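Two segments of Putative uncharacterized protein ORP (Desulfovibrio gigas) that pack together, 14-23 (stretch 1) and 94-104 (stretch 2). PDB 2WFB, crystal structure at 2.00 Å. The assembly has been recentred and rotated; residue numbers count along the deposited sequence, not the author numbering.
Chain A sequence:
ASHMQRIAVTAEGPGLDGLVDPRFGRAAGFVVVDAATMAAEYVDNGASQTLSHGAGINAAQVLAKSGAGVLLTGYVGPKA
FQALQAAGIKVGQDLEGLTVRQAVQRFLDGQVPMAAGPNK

Stretch 1 14-23: PGLDGLVDPR
Stretch 2, residues 94-104: DLEGLTVRQAV

A helix start is a natural docking site, because its first amides have no partner within the helix, and the contact between residues 94-104 and the irregular segment 14-23 is a worked example. The two run antiparallel: Pro 22 lies nearest Glu 96, Leu 19 nearest Thr 99 (CA to CA 4.0 Å) and Leu 16 nearest Arg 101.

Asp 94 (phi/psi 67/31) makes no contact with stretch 1. Leu 95 (-98/10; m, t) opens a type II turn through Glu 96 (-65/143) and Gly 97 (100/-13), closed by a weak bond from Leu 98 N to Leu 95 O at 3.4 Å. Val 20, with an off-rotamer chi1 of -15°, sets CG2 4.3 Å from Leu 95 CB. Glu 96 (p, m) brings CB to 4.0 Å from Pro 22 CB. Gly 97, whose backbone angles call for glycine, donates from N to a water (3.0 Å) that in turn donates to Val 20 O (2.7 Å).

From Leu 98 (-96/152; m, t) the backbones meet directly. Leu 98 O accepts from Val 20 N at 2.9 Å, while Leu 98 CB lies 4.3 Å from Val 20 CG1. Thr 99 (-75/163; p) forms a single bridge with Leu 19 (-81/153) and caps the helix, Gln 102 N donating to Thr 99 OG1 at 3.2 Å; a second bond runs the other way, from Thr 99 N to Gln 102 OE1 at 3.0 Å.

The helix begins at Val 100 (-59/-45; t), whose N donates to Gly 18 O at 2.9 Å; Arg 101 N follows, reaching Leu 16 O at 2.8 Å. The CA-to-CB bond of Arg 101 points toward stretch 1; its side chain (t, t, m, chi4 -83°) grips Asp 17 (m) in a two-pronged salt bridge, Arg 101 NE to Asp 17 OD1 at 2.9 Å and Arg 101 NH2 to Asp 17 OD2 at 3.0 Å. Leu 16 CB lies over one guanidinium face. Finally, Ala 103 CB meets Val 20 CG1 at 3.9 Å.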

# COMPACT_ATOMS: atom_id res chain seq x y z
N PRO A 14 6.61 8.35 8.30
CA PRO A 14 5.33 8.49 9.04
C PRO A 14 4.58 9.80 8.73
O PRO A 14 5.20 10.77 8.32
CB PRO A 14 5.75 8.45 10.52
CG PRO A 14 7.23 8.11 10.53
CD PRO A 14 7.79 8.44 9.17
N GLY A 15 3.26 9.81 8.91
CA GLY A 15 2.48 11.04 8.78
C GLY A 15 1.47 11.02 7.66
O GLY A 15 1.75 10.52 6.57
N LEU A 16 0.30 11.59 7.91
CA LEU A 16 -0.76 11.61 6.91
C LEU A 16 -0.50 12.60 5.78
O LEU A 16 -1.07 12.48 4.71
CB LEU A 16 -2.11 11.89 7.57
CG LEU A 16 -2.75 10.70 8.32
CD1 LEU A 16 -3.96 11.18 9.11
CD2 LEU A 16 -3.14 9.59 7.37
N ASP A 17 0.38 13.57 6.01
CA ASP A 17 0.60 14.59 5.00
C ASP A 17 1.89 14.45 4.21
O ASP A 17 2.19 15.30 3.38
CB ASP A 17 0.39 15.98 5.59
CG ASP A 17 -1.06 16.20 6.06
OD1 ASP A 17 -2.01 16.05 5.23
OD2 ASP A 17 -1.25 16.49 7.26
N GLY A 18 2.65 13.38 4.46
CA GLY A 18 3.78 13.03 3.59
C GLY A 18 3.27 12.45 2.28
O GLY A 18 2.12 12.05 2.20
N LEU A 19 4.12 12.36 1.27
CA LEU A 19 3.71 11.89 -0.05
C LEU A 19 3.63 10.39 -0.11
O LEU A 19 4.35 9.73 0.61
CB LEU A 19 4.70 12.35 -1.13
CG LEU A 19 4.79 13.84 -1.44
CD1 LEU A 19 5.98 14.04 -2.36
CD2 LEU A 19 3.50 14.33 -2.07
N VAL A 20 2.79 9.85 -0.99
CA VAL A 20 2.85 8.43 -1.24
C VAL A 20 4.18 8.08 -1.93
O VAL A 20 4.68 8.82 -2.82
CB VAL A 20 1.55 7.79 -1.95
CG1 VAL A 20 0.34 8.69 -1.93
CG2 VAL A 20 1.81 7.22 -3.30
N ASP A 21 4.79 7.00 -1.46
CA ASP A 21 6.01 6.46 -2.07
C ASP A 21 5.58 5.84 -3.40
O ASP A 21 4.72 4.97 -3.38
CB ASP A 21 6.58 5.39 -1.15
CG ASP A 21 8.06 5.08 -1.42
OD1 ASP A 21 8.46 4.95 -2.60
OD2 ASP A 21 8.81 4.98 -0.43
N PRO A 22 6.19 6.24 -4.54
CA PRO A 22 5.83 5.60 -5.81
C PRO A 22 6.15 4.10 -5.86
O PRO A 22 5.65 3.40 -6.73
CB PRO A 22 6.69 6.33 -6.86
CG PRO A 22 7.24 7.49 -6.19
CD PRO A 22 7.24 7.25 -4.72
N ARG A 23 6.96 3.60 -4.94
CA ARG A 23 7.39 2.22 -5.00
C ARG A 23 6.65 1.41 -3.98
O ARG A 23 6.18 1.93 -2.96
CB ARG A 23 8.88 2.12 -4.75
CG ARG A 23 9.66 2.71 -5.87
CD ARG A 23 10.95 3.19 -5.35
NE ARG A 23 11.87 2.10 -5.45
CZ ARG A 23 12.94 1.93 -4.69
NH1 ARG A 23 13.26 2.78 -3.72
NH2 ARG A 23 13.69 0.89 -4.92
N ASP A 94 -0.88 4.36 -9.47
CA ASP A 94 -0.69 5.68 -10.11
C ASP A 94 -1.00 6.84 -9.18
O ASP A 94 -1.47 7.90 -9.63
CB ASP A 94 -1.51 5.82 -11.41
CG ASP A 94 -1.25 4.67 -12.41
OD1 ASP A 94 -0.07 4.40 -12.74
OD2 ASP A 94 -2.24 4.04 -12.87
N LEU A 95 -0.77 6.64 -7.88
CA LEU A 95 -1.08 7.65 -6.88
C LEU A 95 0.10 8.52 -6.42
O LEU A 95 -0.02 9.29 -5.46
CB LEU A 95 -1.81 7.02 -5.68
CG LEU A 95 -3.17 6.44 -6.08
CD1 LEU A 95 -3.62 5.38 -5.12
CD2 LEU A 95 -4.23 7.52 -6.23
N GLU A 96 1.24 8.42 -7.11
CA GLU A 96 2.39 9.24 -6.79
C GLU A 96 2.06 10.72 -7.06
O GLU A 96 1.29 11.06 -7.97
CB GLU A 96 3.65 8.76 -7.54
CG GLU A 96 3.63 8.95 -9.06
CD GLU A 96 2.96 7.83 -9.88
OE1 GLU A 96 2.33 6.89 -9.35
OE2 GLU A 96 3.07 7.89 -11.12
N GLY A 97 2.60 11.58 -6.19
CA GLY A 97 2.40 13.01 -6.29
C GLY A 97 1.33 13.48 -5.32
O GLY A 97 1.17 14.69 -5.11
N LEU A 98 0.58 12.53 -4.75
CA LEU A 98 -0.45 12.81 -3.74
C LEU A 98 0.13 12.61 -2.35
O LEU A 98 1.09 11.82 -2.18
CB LEU A 98 -1.65 11.88 -3.94
CG LEU A 98 -2.51 12.03 -5.19
CD1 LEU A 98 -3.66 11.02 -5.20
CD2 LEU A 98 -3.08 13.44 -5.26
N THR A 99 -0.40 13.34 -1.37
CA THR A 99 -0.12 13.01 0.01
C THR A 99 -0.92 11.78 0.41
O THR A 99 -1.85 11.36 -0.28
CB THR A 99 -0.42 14.15 1.02
OG1 THR A 99 -1.82 14.38 1.07
CG2 THR A 99 0.25 15.44 0.62
N VAL A 100 -0.52 11.16 1.52
CA VAL A 100 -1.19 9.96 1.98
C VAL A 100 -2.67 10.28 2.24
O VAL A 100 -3.55 9.55 1.78
CB VAL A 100 -0.48 9.29 3.20
CG1 VAL A 100 -1.36 8.19 3.84
CG2 VAL A 100 0.88 8.69 2.75
N ARG A 101 -2.93 11.41 2.91
CA ARG A 101 -4.30 11.82 3.20
C ARG A 101 -5.12 11.99 1.93
O ARG A 101 -6.27 11.54 1.87
CB ARG A 101 -4.28 13.12 4.00
CG ARG A 101 -5.62 13.47 4.63
CD ARG A 101 -5.62 14.88 5.22
NE ARG A 101 -4.58 15.08 6.23
CZ ARG A 101 -4.66 14.76 7.52
NH1 ARG A 101 -5.76 14.18 8.02
NH2 ARG A 101 -3.64 15.02 8.32
N GLN A 102 -4.53 12.61 0.90
CA GLN A 102 -5.22 12.83 -0.36
C GLN A 102 -5.48 11.55 -1.10
O GLN A 102 -6.50 11.44 -1.74
CB GLN A 102 -4.43 13.77 -1.26
CG GLN A 102 -4.36 15.23 -0.75
CD GLN A 102 -3.31 16.04 -1.49
OE1 GLN A 102 -2.38 15.48 -2.07
NE2 GLN A 102 -3.46 17.35 -1.48
N ALA A 103 -4.57 10.57 -1.05
CA ALA A 103 -4.79 9.31 -1.75
C ALA A 103 -5.96 8.51 -1.12
O ALA A 103 -6.79 7.92 -1.83
CB ALA A 103 -3.53 8.46 -1.77
N VAL A 104 -6.03 8.50 0.21
CA VAL A 104 -7.09 7.80 0.90
C VAL A 104 -8.41 8.49 0.57
O VAL A 104 -9.38 7.82 0.21
CB VAL A 104 -6.88 7.75 2.42
CG1 VAL A 104 -8.16 7.31 3.10
CG2 VAL A 104 -5.73 6.79 2.76
O HOH W 1 -2.77 16.24 2.69
O HOH W 2 5.09 10.70 -4.70